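Local coordinates for CCHC-type domain-containing protein (Trypanosoma brucei brucei, PDB 7C45) that trims guide RNAs as a ribonuclease of the RNase D type, probably by removing nucleotides from the 3' end, at residues A[52-57]-A[103-108]; A[38-43]-A[96-101]. All coordinates share one frame; numbering follows the deposited sequence.

Contact 1: residues A[52-57]-A[103-108]; sequences KQLGRI and CRRDVE. With nucleotides of chain B.
Lys52 CG lies over one face of the Arg105 guanidinium, while Glu108 OE1 sits at its edge, in plane, where two nitrogens grip it side-on. At the edge of the Arg104 guanidinium, in plane, lies C1' of U8 of chain B, and Arg104 NH2 comes 3.0 Å from U8 O2. Both grips on Glu108 OE1, from Arg105 NE and Arg105 NH1, measure 3.0 Å, so OE1 holds that side of the guanidinium. The pair spans the first turn of helix 104-114 in an RNase H-like exonuclease fold, where the loop joining strands 37-44 and 57-64 settles beside the RNA.

The loop reaches Glu108 through Gln53, whose chain bends at chi2 (64°): NE2 donates to Glu108 OE2 at 3.0 Å, with an N-H...O angle of 157°. The two flat groups stand 54° apart, and the donor comes from above the carboxylate plane. Water 1 adds a second link, accepting from Leu54 N and donating to Arg105 O and Glu108 OE1. Beyond the two segments, Val232 N also binds Glu108 OE2, and Glu235 takes Arg105 NH2, which would offset the like charge of Lys52 NZ 3.8 Å from that NH2.

Leu54 packs its CG on Arg105 CB at 3.8 Å, and its methyls part: CD1 lies by Asp106, which binds manganese in another structure of this protein but touches no ion directly here, and CD2 meets U10 O4' of chain B at 3.4 Å. Next to it, Arg105 CG touches U9 O2 of chain B at 3.5 Å.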
ATOM      1  N   LYS A  52      -8.295 -15.025   8.362  1.00 22.03           N
ATOM      2  CA  LYS A  52      -7.876 -14.002   7.408  1.00 27.41           C
ATOM      3  C   LYS A  52      -8.107 -12.583   7.926  1.00 19.50           C
ATOM      4  O   LYS A  52      -7.341 -11.666   7.576  1.00 20.26           O
ATOM      5  CB  LYS A  52      -8.619 -14.200   6.087  1.00 38.78           C
ATOM      6  CG  LYS A  52      -7.721 -14.448   4.895  1.00 42.07           C
ATOM      7  CD  LYS A  52      -8.534 -14.749   3.647  1.00 39.52           C
ATOM      8  CE  LYS A  52      -7.637 -14.879   2.439  1.00 33.91           C
ATOM      9  NZ  LYS A  52      -6.877 -13.615   2.229  1.00 36.25           N
ATOM     10  N   GLN A  53      -9.154 -12.375   8.726  1.00 20.38           N
ATOM     11  CA  GLN A  53      -9.444 -11.048   9.263  1.00 18.11           C
ATOM     12  C   GLN A  53      -8.289 -10.554  10.139  1.00 15.20           C
ATOM     13  O   GLN A  53      -7.658 -11.325  10.864  1.00 16.03           O
ATOM     14  CB  GLN A  53     -10.732 -11.072  10.095  1.00 20.30           C
ATOM     15  CG  GLN A  53     -12.040 -11.268   9.329  1.00 29.25           C
ATOM     16  CD  GLN A  53     -12.146 -12.615   8.616  1.00 35.97           C
ATOM     17  OE1 GLN A  53     -11.642 -13.635   9.095  1.00 31.11           O
ATOM     18  NE2 GLN A  53     -12.789 -12.613   7.448  1.00 38.53           N
ATOM     19  N   LEU A  54      -8.035  -9.244  10.100  1.00 14.91           N
ATOM     20  CA  LEU A  54      -7.083  -8.669  11.037  1.00 16.70           C
ATOM     21  C   LEU A  54      -7.569  -8.910  12.458  1.00 17.34           C
ATOM     22  O   LEU A  54      -8.769  -8.929  12.722  1.00 15.13           O
ATOM     23  CB  LEU A  54      -6.923  -7.167  10.819  1.00 14.60           C
ATOM     24  CG  LEU A  54      -6.228  -6.720   9.524  1.00 14.42           C
ATOM     25  CD1 LEU A  54      -5.957  -5.255   9.613  1.00 14.25           C
ATOM     26  CD2 LEU A  54      -4.944  -7.476   9.257  1.00 16.78           C
ATOM     27  N   GLY A  55      -6.625  -9.080  13.373  1.00 15.29           N
ATOM     28  CA  GLY A  55      -6.948  -9.089  14.787  1.00 15.49           C
ATOM     29  C   GLY A  55      -7.345  -7.700  15.293  1.00 15.26           C
ATOM     30  O   GLY A  55      -7.593  -6.768  14.534  1.00 14.97           O
ATOM     31  N   ARG A  56      -7.421  -7.591  16.615  1.00 15.45           N
ATOM     32  CA  ARG A  56      -7.870  -6.348  17.242  1.00 15.30           C
ATOM     33  C   ARG A  56      -6.988  -5.192  16.794  1.00 15.09           C
ATOM     34  O   ARG A  56      -5.768  -5.294  16.830  1.00 15.20           O
ATOM     35  CB  ARG A  56      -7.804  -6.493  18.756  1.00 15.59           C
ATOM     36  CG  ARG A  56      -8.343  -5.316  19.524  1.00 15.49           C
ATOM     37  CD  ARG A  56      -8.322  -5.686  21.005  1.00 18.65           C
ATOM     38  NE  ARG A  56      -8.770  -4.617  21.875  1.00 19.93           N
ATOM     39  CZ  ARG A  56      -8.919  -4.754  23.182  1.00 16.08           C
ATOM     40  NH1 ARG A  56      -8.663  -5.929  23.761  1.00 16.45           N
ATOM     41  NH2 ARG A  56      -9.334  -3.725  23.907  1.00 17.15           N
ATOM     42  N   ILE A  57      -7.604  -4.109  16.327  1.00 14.83           N
ATOM     43  CA  ILE A  57      -6.812  -2.970  15.870  1.00 14.68           C
ATOM     44  C   ILE A  57      -5.981  -2.426  17.022  1.00 14.87           C
ATOM     45  O   ILE A  57      -6.493  -2.188  18.119  1.00 14.98           O
ATOM     46  CB  ILE A  57      -7.712  -1.874  15.295  1.00 14.47           C
ATOM     47  CG1 ILE A  57      -8.282  -2.306  13.941  1.00 14.33           C
ATOM     48  CG2 ILE A  57      -6.920  -0.597  15.160  1.00 14.42           C
ATOM     49  CD1 ILE A  57      -9.320  -1.367  13.410  1.00 14.20           C
ATOM     50  N   CYS A 103      -5.858  -2.490   0.503  1.00 13.80           N
ATOM     51  CA  CYS A 103      -6.858  -1.975   1.436  1.00 13.81           C
ATOM     52  C   CYS A 103      -7.763  -3.057   2.005  1.00 13.86           C
ATOM     53  O   CYS A 103      -8.580  -2.766   2.880  1.00 13.89           O
ATOM     54  CB  CYS A 103      -7.750  -0.932   0.752  1.00 14.83           C
ATOM     55  SG  CYS A 103      -8.819  -1.544  -0.563  1.00 15.24           S
ATOM     56  N   ARG A 104      -7.637  -4.297   1.548  1.00 13.91           N
ATOM     57  CA  ARG A 104      -8.727  -5.252   1.747  1.00 14.05           C
ATOM     58  C   ARG A 104      -8.950  -5.555   3.222  1.00 14.08           C
ATOM     59  O   ARG A 104     -10.051  -5.374   3.752  1.00 14.15           O
ATOM     60  CB  ARG A 104      -8.436  -6.536   0.973  1.00 14.16           C
ATOM     61  CG  ARG A 104      -8.591  -6.361  -0.537  1.00 14.20           C
ATOM     62  CD  ARG A 104      -8.106  -7.625  -1.271  1.00 14.31           C
ATOM     63  NE  ARG A 104      -6.734  -7.891  -0.927  1.00 14.22           N
ATOM     64  CZ  ARG A 104      -6.080  -8.993  -1.270  1.00 14.32           C
ATOM     65  NH1 ARG A 104      -6.679  -9.922  -2.018  1.00 14.52           N
ATOM     66  NH2 ARG A 104      -4.826  -9.148  -0.867  1.00 14.28           N
ATOM     67  N   ARG A 105      -7.924  -6.080   3.876  1.00 14.07           N
ATOM     68  CA  ARG A 105      -8.022  -6.383   5.305  1.00 14.74           C
ATOM     69  C   ARG A 105      -8.245  -5.117   6.133  1.00 14.04           C
ATOM     70  O   ARG A 105      -8.969  -5.144   7.138  1.00 14.10           O
ATOM     71  CB  ARG A 105      -6.751  -7.095   5.772  1.00 14.21           C
ATOM     72  CG  ARG A 105      -6.892  -8.542   6.105  1.00 21.65           C
ATOM     73  CD  ARG A 105      -7.455  -9.299   4.951  1.00 16.27           C
ATOM     74  NE  ARG A 105      -8.859  -9.657   5.149  1.00 17.33           N
ATOM     75  CZ  ARG A 105      -9.565 -10.277   4.218  1.00 15.55           C
ATOM     76  NH1 ARG A 105     -10.841 -10.585   4.417  1.00 15.19           N
ATOM     77  NH2 ARG A 105      -8.973 -10.598   3.071  1.00 15.60           N
ATOM     78  N   ASP A 106      -7.613  -4.010   5.744  1.00 13.91           N
ATOM     79  CA  ASP A 106      -7.760  -2.755   6.483  1.00 13.86           C
ATOM     80  C   ASP A 106      -9.202  -2.296   6.493  1.00 13.90           C
ATOM     81  O   ASP A 106      -9.748  -1.930   7.543  1.00 13.93           O
ATOM     82  CB  ASP A 106      -6.892  -1.661   5.859  1.00 13.79           C
ATOM     83  CG  ASP A 106      -5.416  -1.887   6.090  1.00 17.56           C
ATOM     84  OD1 ASP A 106      -5.067  -2.773   6.886  1.00 18.05           O
ATOM     85  OD2 ASP A 106      -4.620  -1.144   5.489  1.00 23.16           O
ATOM     86  N   VAL A 107      -9.829  -2.304   5.317  1.00 13.93           N
ATOM     87  CA  VAL A 107     -11.187  -1.815   5.177  1.00 14.04           C
ATOM     88  C   VAL A 107     -12.156  -2.740   5.898  1.00 14.16           C
ATOM     89  O   VAL A 107     -13.116  -2.285   6.545  1.00 14.25           O
ATOM     90  CB  VAL A 107     -11.488  -1.669   3.673  1.00 18.79           C
ATOM     91  CG1 VAL A 107     -12.941  -1.839   3.365  1.00 21.68           C
ATOM     92  CG2 VAL A 107     -10.914  -0.339   3.181  1.00 14.07           C
ATOM     93  N   GLU A 108     -11.882  -4.052   5.850  1.00 14.21           N
ATOM     94  CA  GLU A 108     -12.673  -4.995   6.616  1.00 14.39           C
ATOM     95  C   GLU A 108     -12.594  -4.683   8.100  1.00 14.36           C
ATOM     96  O   GLU A 108     -13.609  -4.712   8.788  1.00 14.50           O
ATOM     97  CB  GLU A 108     -12.195  -6.419   6.361  1.00 14.50           C
ATOM     98  CG  GLU A 108     -12.947  -7.462   7.166  1.00 14.75           C
ATOM     99  CD  GLU A 108     -12.427  -8.840   6.880  1.00 14.91           C
ATOM    100  OE1 GLU A 108     -11.200  -9.010   6.933  1.00 18.34           O
ATOM    101  OE2 GLU A 108     -13.233  -9.738   6.568  1.00 17.34           O
TER
ATOM    102  P     U B   9       2.287  -7.035   1.467  1.00 17.59           P
ATOM    103  OP1   U B   9       2.919  -5.723   1.182  1.00 17.21           O
ATOM    104  OP2   U B   9       3.115  -8.177   1.917  1.00 20.40           O
ATOM    105  O5'   U B   9       1.061  -6.897   2.470  1.00 16.37           O
ATOM    106  C5'   U B   9       0.310  -5.693   2.580  1.00 18.74           C
ATOM    107  C4'   U B   9      -0.862  -5.795   3.541  1.00 21.34           C
ATOM    108  O4'   U B   9      -1.691  -6.943   3.250  1.00 16.96           O
ATOM    109  C3'   U B   9      -0.552  -5.942   5.021  1.00 14.28           C
ATOM    110  O3'   U B   9      -0.167  -4.729   5.620  1.00 19.76           O
ATOM    111  C2'   U B   9      -1.850  -6.513   5.579  1.00 26.19           C
ATOM    112  O2'   U B   9      -2.841  -5.505   5.745  1.00 22.93           O
ATOM    113  C1'   U B   9      -2.284  -7.424   4.437  1.00 14.26           C
ATOM    114  N1    U B   9      -1.845  -8.814   4.652  1.00 16.03           N
ATOM    115  C2    U B   9      -2.544  -9.588   5.580  1.00 24.46           C
ATOM    116  O2    U B   9      -3.493  -9.192   6.225  1.00 27.78           O
ATOM    117  N3    U B   9      -2.088 -10.870   5.739  1.00 33.45           N
ATOM    118  C4    U B   9      -1.023 -11.448   5.081  1.00 37.39           C
ATOM    119  O4    U B   9      -0.733 -12.616   5.335  1.00 36.34           O
ATOM    120  C5    U B   9      -0.352 -10.588   4.148  1.00 29.23           C
ATOM    121  C6    U B   9      -0.772  -9.328   3.966  1.00 19.04           C
ATOM    122  P     U B  10       0.938  -4.731   6.777  1.00 23.22           P
ATOM    123  OP1   U B  10       1.018  -3.329   7.228  1.00 25.61           O
ATOM    124  OP2   U B  10       2.159  -5.449   6.304  1.00 20.23           O
ATOM    125  O5'   U B  10       0.280  -5.616   7.934  1.00 21.15           O
ATOM    126  C5'   U B  10      -0.764  -5.080   8.731  1.00 23.48           C
ATOM    127  C4'   U B  10      -1.267  -6.084   9.734  1.00 18.67           C
ATOM    128  O4'   U B  10      -1.529  -7.330   9.061  1.00 23.48           O
ATOM    129  C3'   U B  10      -0.300  -6.464  10.842  1.00 19.16           C
ATOM    130  O3'   U B  10      -0.303  -5.538  11.904  1.00 19.85           O
ATOM    131  C2'   U B  10      -0.800  -7.835  11.265  1.00 24.87           C
ATOM    132  O2'   U B  10      -1.923  -7.691  12.124  1.00 20.13           O
ATOM    133  C1'   U B  10      -1.275  -8.409   9.931  1.00 27.20           C
ATOM    134  N1    U B  10      -0.270  -9.287   9.304  1.00 30.41           N
ATOM    135  C2    U B  10      -0.222 -10.575   9.787  1.00 38.34           C
ATOM    136  O2    U B  10      -0.955 -10.953  10.689  1.00 36.71           O
ATOM    137  N3    U B  10       0.712 -11.375   9.178  1.00 37.89           N
ATOM    138  C4    U B  10       1.566 -11.012   8.155  1.00 36.54           C
ATOM    139  O4    U B  10       2.351 -11.846   7.715  1.00 42.95           O
ATOM    140  C5    U B  10       1.444  -9.659   7.703  1.00 32.42           C
ATOM    141  C6    U B  10       0.544  -8.857   8.279  1.00 33.63           C
ATOM    142  P     U B   8       3.800 -11.931  -1.169  1.00 24.78           P
ATOM    143  OP1   U B   8       3.446 -13.302  -0.740  1.00 41.08           O
ATOM    144  OP2   U B   8       4.419 -11.756  -2.507  1.00 22.02           O
ATOM    145  O5'   U B   8       2.487 -11.066  -0.995  1.00 24.26           O
ATOM    146  C5'   U B   8       2.210  -9.976  -1.850  1.00 17.80           C
ATOM    147  C4'   U B   8       0.954  -9.280  -1.418  1.00 14.41           C
ATOM    148  O4'   U B   8      -0.154 -10.208  -1.456  1.00 14.48           O
ATOM    149  C3'   U B   8       0.933  -8.737   0.000  1.00 16.00           C
ATOM    150  O3'   U B   8       1.588  -7.489   0.093  1.00 17.03           O
ATOM    151  C2'   U B   8      -0.557  -8.663   0.298  1.00 19.22           C
ATOM    152  O2'   U B   8      -1.143  -7.527  -0.336  1.00 14.11           O
ATOM    153  C1'   U B   8      -1.062  -9.911  -0.426  1.00 14.42           C
ATOM    154  N1    U B   8      -1.131 -11.107   0.449  1.00 14.66           N
ATOM    155  C2    U B   8      -2.230 -11.236   1.256  1.00 16.46           C
ATOM    156  O2    U B   8      -3.096 -10.386   1.307  1.00 19.90           O
ATOM    157  N3    U B   8      -2.248 -12.384   2.022  1.00 16.26           N
ATOM    158  C4    U B   8      -1.284 -13.380   1.992  1.00 26.27           C
ATOM    159  O4    U B   8      -1.405 -14.375   2.712  1.00 32.60           O
ATOM    160  C5    U B   8      -0.191 -13.169   1.096  1.00 25.53           C
ATOM    161  C6    U B   8      -0.156 -12.057   0.361  1.00 22.00           C
TER
HETATM  162  O   HOH W   1      -9.799  -7.390   8.503  1.00 14.50           O

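Contact 2: residues A[38-43]-A[96-101]. With CA (calcium ion), chain E; CA (calcium ion), chain F; nucleotides of chain B.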
ATOM      1  N   ILE A  38      -4.389  11.356   2.234  1.00 15.60           N
ATOM      2  CA  ILE A  38      -3.950  10.779   3.502  1.00 15.38           C
ATOM      3  C   ILE A  38      -3.588   9.323   3.259  1.00 15.05           C
ATOM      4  O   ILE A  38      -4.459   8.527   2.911  1.00 14.85           O
ATOM      5  CB  ILE A  38      -5.033  10.857   4.592  1.00 15.32           C
ATOM      6  CG1 ILE A  38      -5.533  12.286   4.788  1.00 15.68           C
ATOM      7  CG2 ILE A  38      -4.511  10.252   5.898  1.00 15.15           C
ATOM      8  CD1 ILE A  38      -6.705  12.335   5.675  1.00 15.63           C
ATOM      9  N   ALA A  39      -2.313   8.985   3.432  1.00 15.04           N
ATOM     10  CA  ALA A  39      -1.873   7.597   3.402  1.00 14.78           C
ATOM     11  C   ALA A  39      -2.265   6.922   4.711  1.00 14.61           C
ATOM     12  O   ALA A  39      -1.983   7.460   5.784  1.00 15.05           O
ATOM     13  CB  ALA A  39      -0.364   7.524   3.212  1.00 14.91           C
ATOM     14  N   LEU A  40      -2.876   5.742   4.616  1.00 14.38           N
ATOM     15  CA  LEU A  40      -3.353   5.010   5.787  1.00 14.25           C
ATOM     16  C   LEU A  40      -2.779   3.606   5.834  1.00 14.13           C
ATOM     17  O   LEU A  40      -2.478   3.002   4.804  1.00 14.14           O
ATOM     18  CB  LEU A  40      -4.856   4.908   5.812  1.00 14.16           C
ATOM     19  CG  LEU A  40      -5.599   6.206   6.071  1.00 14.36           C
ATOM     20  CD1 LEU A  40      -7.080   5.990   5.848  1.00 17.38           C
ATOM     21  CD2 LEU A  40      -5.361   6.700   7.499  1.00 14.40           C
ATOM     22  N   ASP A  41      -2.673   3.090   7.054  1.00 14.14           N
ATOM     23  CA  ASP A  41      -2.169   1.755   7.325  1.00 14.10           C
ATOM     24  C   ASP A  41      -2.730   1.351   8.685  1.00 14.12           C
ATOM     25  O   ASP A  41      -3.129   2.200   9.482  1.00 14.17           O
ATOM     26  CB  ASP A  41      -0.644   1.762   7.289  1.00 14.27           C
ATOM     27  CG  ASP A  41      -0.022   0.387   7.359  1.00 14.30           C
ATOM     28  OD1 ASP A  41      -0.684  -0.608   7.077  1.00 14.18           O
ATOM     29  OD2 ASP A  41       1.168   0.339   7.684  1.00 15.56           O
ATOM     30  N   ILE A  42      -2.769   0.045   8.941  1.00 14.11           N
ATOM     31  CA  ILE A  42      -3.258  -0.444  10.232  1.00 14.17           C
ATOM     32  C   ILE A  42      -2.329  -1.538  10.723  1.00 14.34           C
ATOM     33  O   ILE A  42      -1.940  -2.422   9.953  1.00 14.34           O
ATOM     34  CB  ILE A  42      -4.705  -0.977  10.140  1.00 14.06           C
ATOM     35  CG1 ILE A  42      -5.675   0.131   9.711  1.00 13.96           C
ATOM     36  CG2 ILE A  42      -5.131  -1.571  11.457  1.00 14.17           C
ATOM     37  CD1 ILE A  42      -7.099  -0.376   9.497  1.00 16.47           C
ATOM     38  N   GLU A  43      -1.977  -1.486  12.015  1.00 14.53           N
ATOM     39  CA  GLU A  43      -1.351  -2.614  12.701  1.00 14.77           C
ATOM     40  C   GLU A  43      -2.338  -3.232  13.681  1.00 14.83           C
ATOM     41  O   GLU A  43      -2.943  -2.524  14.489  1.00 14.81           O
ATOM     42  CB  GLU A  43      -0.087  -2.211  13.462  1.00 15.07           C
ATOM     43  CG  GLU A  43       1.027  -1.547  12.617  1.00 16.36           C
ATOM     44  CD  GLU A  43       1.351  -2.294  11.326  1.00 19.94           C
ATOM     45  OE1 GLU A  43       1.549  -3.522  11.402  1.00 16.23           O
ATOM     46  OE2 GLU A  43       1.456  -1.637  10.245  1.00 19.37           O
ATOM     47  N   ILE A  96     -11.353  13.954   0.263  1.00 16.94           N
ATOM     48  CA  ILE A  96     -10.009  13.670   0.733  1.00 16.64           C
ATOM     49  C   ILE A  96      -9.661  12.250   0.293  1.00 16.21           C
ATOM     50  O   ILE A  96     -10.321  11.289   0.709  1.00 15.94           O
ATOM     51  CB  ILE A  96      -9.911  13.818   2.257  1.00 16.48           C
ATOM     52  CG1 ILE A  96     -10.437  15.185   2.689  1.00 16.93           C
ATOM     53  CG2 ILE A  96      -8.499  13.580   2.736  1.00 16.26           C
ATOM     54  CD1 ILE A  96     -10.426  15.355   4.147  1.00 18.84           C
ATOM     55  N   ARG A  97      -8.627  12.115  -0.532  1.00 16.20           N
ATOM     56  CA  ARG A  97      -8.230  10.807  -1.031  1.00 15.85           C
ATOM     57  C   ARG A  97      -7.504  10.043   0.067  1.00 17.34           C
ATOM     58  O   ARG A  97      -6.559  10.549   0.669  1.00 17.14           O
ATOM     59  CB  ARG A  97      -7.339  10.957  -2.268  1.00 16.00           C
ATOM     60  CG  ARG A  97      -6.766   9.673  -2.806  1.00 16.36           C
ATOM     61  CD  ARG A  97      -5.967   9.926  -4.073  1.00 15.87           C
ATOM     62  NE  ARG A  97      -6.825  10.371  -5.161  1.00 17.38           N
ATOM     63  CZ  ARG A  97      -6.449  11.252  -6.077  1.00 23.45           C
ATOM     64  NH1 ARG A  97      -5.227  11.784  -6.023  1.00 22.59           N
ATOM     65  NH2 ARG A  97      -7.294  11.605  -7.033  1.00 22.29           N
ATOM     66  N   LYS A  98      -7.968   8.836   0.358  1.00 15.17           N
ATOM     67  CA  LYS A  98      -7.282   7.965   1.294  1.00 14.86           C
ATOM     68  C   LYS A  98      -6.470   6.963   0.471  1.00 14.69           C
ATOM     69  O   LYS A  98      -7.025   6.269  -0.385  1.00 18.69           O
ATOM     70  CB  LYS A  98      -8.284   7.277   2.221  1.00 14.69           C
ATOM     71  CG  LYS A  98      -8.627   8.101   3.514  1.00 14.78           C
ATOM     72  CD  LYS A  98      -9.425   9.374   3.224  1.00 15.12           C
ATOM     73  CE  LYS A  98     -10.885   9.036   2.957  1.00 15.19           C
ATOM     74  NZ  LYS A  98     -11.781  10.119   2.519  1.00 15.58           N
ATOM     75  N   LEU A  99      -5.167   6.909   0.723  1.00 14.64           N
ATOM     76  CA  LEU A  99      -4.225   6.063   0.003  1.00 14.53           C
ATOM     77  C   LEU A  99      -3.887   4.834   0.839  1.00 14.28           C
ATOM     78  O   LEU A  99      -3.451   4.963   1.985  1.00 14.27           O
ATOM     79  CB  LEU A  99      -2.944   6.837  -0.299  1.00 14.71           C
ATOM     80  CG  LEU A  99      -3.110   8.120  -1.115  1.00 15.04           C
ATOM     81  CD1 LEU A  99      -1.896   8.999  -0.909  1.00 16.29           C
ATOM     82  CD2 LEU A  99      -3.260   7.794  -2.581  1.00 15.09           C
ATOM     83  N   PHE A 100      -4.038   3.652   0.245  1.00 14.15           N
ATOM     84  CA  PHE A 100      -3.741   2.389   0.909  1.00 13.98           C
ATOM     85  C   PHE A 100      -2.725   1.624   0.080  1.00 13.96           C
ATOM     86  O   PHE A 100      -2.518   1.920  -1.094  1.00 14.03           O
ATOM     87  CB  PHE A 100      -4.980   1.499   1.069  1.00 13.89           C
ATOM     88  CG  PHE A 100      -5.927   1.946   2.155  1.00 13.90           C
ATOM     89  CD1 PHE A 100      -6.897   2.890   1.890  1.00 19.29           C
ATOM     90  CD2 PHE A 100      -5.847   1.402   3.416  1.00 15.82           C
ATOM     91  CE1 PHE A 100      -7.784   3.294   2.879  1.00 18.46           C
ATOM     92  CE2 PHE A 100      -6.731   1.788   4.418  1.00 19.25           C
ATOM     93  CZ  PHE A 100      -7.693   2.744   4.146  1.00 15.33           C
ATOM     94  N   PHE A 101      -2.117   0.622   0.700  1.00 13.90           N
ATOM     95  CA  PHE A 101      -1.353  -0.399  -0.019  1.00 13.89           C
ATOM     96  C   PHE A 101      -1.940  -1.744   0.412  1.00 13.82           C
ATOM     97  O   PHE A 101      -1.639  -2.253   1.503  1.00 13.84           O
ATOM     98  CB  PHE A 101       0.146  -0.321   0.256  1.00 13.99           C
ATOM     99  CG  PHE A 101       0.960  -1.189  -0.674  1.00 14.02           C
ATOM    100  CD1 PHE A 101       1.356  -0.694  -1.899  1.00 14.08           C
ATOM    101  CD2 PHE A 101       1.289  -2.489  -0.343  1.00 14.03           C
ATOM    102  CE1 PHE A 101       2.096  -1.471  -2.770  1.00 14.12           C
ATOM    103  CE2 PHE A 101       2.010  -3.276  -1.213  1.00 14.09           C
ATOM    104  CZ  PHE A 101       2.417  -2.762  -2.431  1.00 14.12           C
TER
HETATM  105 CA    CA E 403       2.134  -1.596   8.063  1.00 18.92          CA
HETATM  106 CA    CA F 101      -0.830  -2.613   5.772  1.00 20.10          CA
ATOM    107  P     U B  10       0.938  -4.731   6.777  1.00 23.22           P
ATOM    108  OP1   U B  10       1.018  -3.329   7.228  1.00 25.61           O
ATOM    109  OP2   U B  10       2.159  -5.449   6.304  1.00 20.23           O
ATOM    110  O5'   U B  10       0.280  -5.616   7.934  1.00 21.15           O
ATOM    111  C5'   U B  10      -0.764  -5.080   8.731  1.00 23.48           C
ATOM    112  C4'   U B  10      -1.267  -6.084   9.734  1.00 18.67           C
ATOM    113  O4'   U B  10      -1.529  -7.330   9.061  1.00 23.48           O
ATOM    114  C3'   U B  10      -0.300  -6.464  10.842  1.00 19.16           C
ATOM    115  O3'   U B  10      -0.303  -5.538  11.904  1.00 19.85           O
ATOM    116  C2'   U B  10      -0.800  -7.835  11.265  1.00 24.87           C
ATOM    117  O2'   U B  10      -1.923  -7.691  12.124  1.00 20.13           O
ATOM    118  C1'   U B  10      -1.275  -8.409   9.931  1.00 27.20           C
ATOM    119  N1    U B  10      -0.270  -9.287   9.304  1.00 30.41           N
ATOM    120  C2    U B  10      -0.222 -10.575   9.787  1.00 38.34           C
ATOM    121  O2    U B  10      -0.955 -10.953  10.689  1.00 36.71           O
ATOM    122  N3    U B  10       0.712 -11.375   9.178  1.00 37.89           N
ATOM    123  C4    U B  10       1.566 -11.012   8.155  1.00 36.54           C
ATOM    124  O4    U B  10       2.351 -11.846   7.715  1.00 42.95           O
ATOM    125  C5    U B  10       1.444  -9.659   7.703  1.00 32.42           C
ATOM    126  C6    U B  10       0.544  -8.857   8.279  1.00 33.63           C
TER
HETATM  127  O   HOH W   2      -2.502   0.646   3.513  1.00 13.88           O
HETATM  128  O   HOH W   3      -2.634  -2.996   7.276  1.00 14.05           O
HETATM  129  O   HOH W   4       0.257  -1.985   3.680  1.00 15.42           O
HETATM  130  O   HOH W   5       4.470  -0.019   8.589  1.00 18.31           O
HETATM  131  O   HOH W   6       4.073  -2.978   8.777  1.00 36.47           O
HETATM  132  O   HOH W   7      -2.700  -2.150   4.216  1.00 15.47           O
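Three backbone carbonyls grip Lys98 NZ: Ile96 O of its own segment, with Leu90 O and Glu119 O from elsewhere in the chain. The bond from Lys98 NZ to Ile96 O is short, 2.6 Å, and lies in the carbonyl plane. Bends at chi2 (68°) and chi3 (77°) curl the lysine back along its strand, so a buried, presumably charged amine is met by carbonyl dipoles.

Strands 38-43 and 97-100 are parallel neighbours within the mixed sheet of the RNase H-like exonuclease fold. Ile38 N donates to Arg97 O, Leu99 N to Ile38 O and Leu40 N to Leu99 O, in the alternating pattern of a parallel ladder; the Leu99 N to Ile38 O bond is 2.8 Å. Ile38 and Leu40 bury the most. Ile38 CD1 meets Ile96 CG2 at 3.7 Å. Leu40 CB stands over a face of the Phe100 ring, 4.2 Å from the centroid, in a CH-pi contact displaced toward the rim, while Leu40 CD1 lies alongside Lys98 CG at 3.5 Å. Ala39 and Leu99 point to the face opposite Ile38 and Lys98, against helix 182-202. Past Leu40 the strands part, and water 2 bridges Leu40 O and Phe101 N.

Asp41, its CG anti to the backbone N, divides its carboxylate between two calcium ions: OD2 binds the chain E ion at 2.2 Å and OD1 the chain F ion at 2.4 Å. Glu43 OE2 and Asp191 join the first ion, U9 O3' of chain B meets the second, and U10 OP1 bridges both. With U10 O3' donating to Glu43 OE1 at 2.8 Å, calcium probably stands in for the catalytic metals of two-metal-ion hydrolysis in a substrate-bound state.

Both contacts are buried, but contact 2 lies deeper, its centre about 8 Å from the centre of the chain, against about 14 Å for contact 1. One joins two strands of the central sheet by backbone bonds; the other seats a loop on a helix through an amide-carboxylate bond, leucine packing and a water, with an Arg-Glu pair on the helix. Strand 97-100 leads into helix 104-114, and the contacts touch: Asp106 OD2 packs against Phe100 CD2 at 3.5 Å. Contact 1 follows the RNA's sugars and bases; 38-43 reaches it through calcium at its phosphate and directly at its O3' hydroxyl. Asp41, Glu43, Asp106 and Asp191 together are consistent with a DEDD exonuclease site.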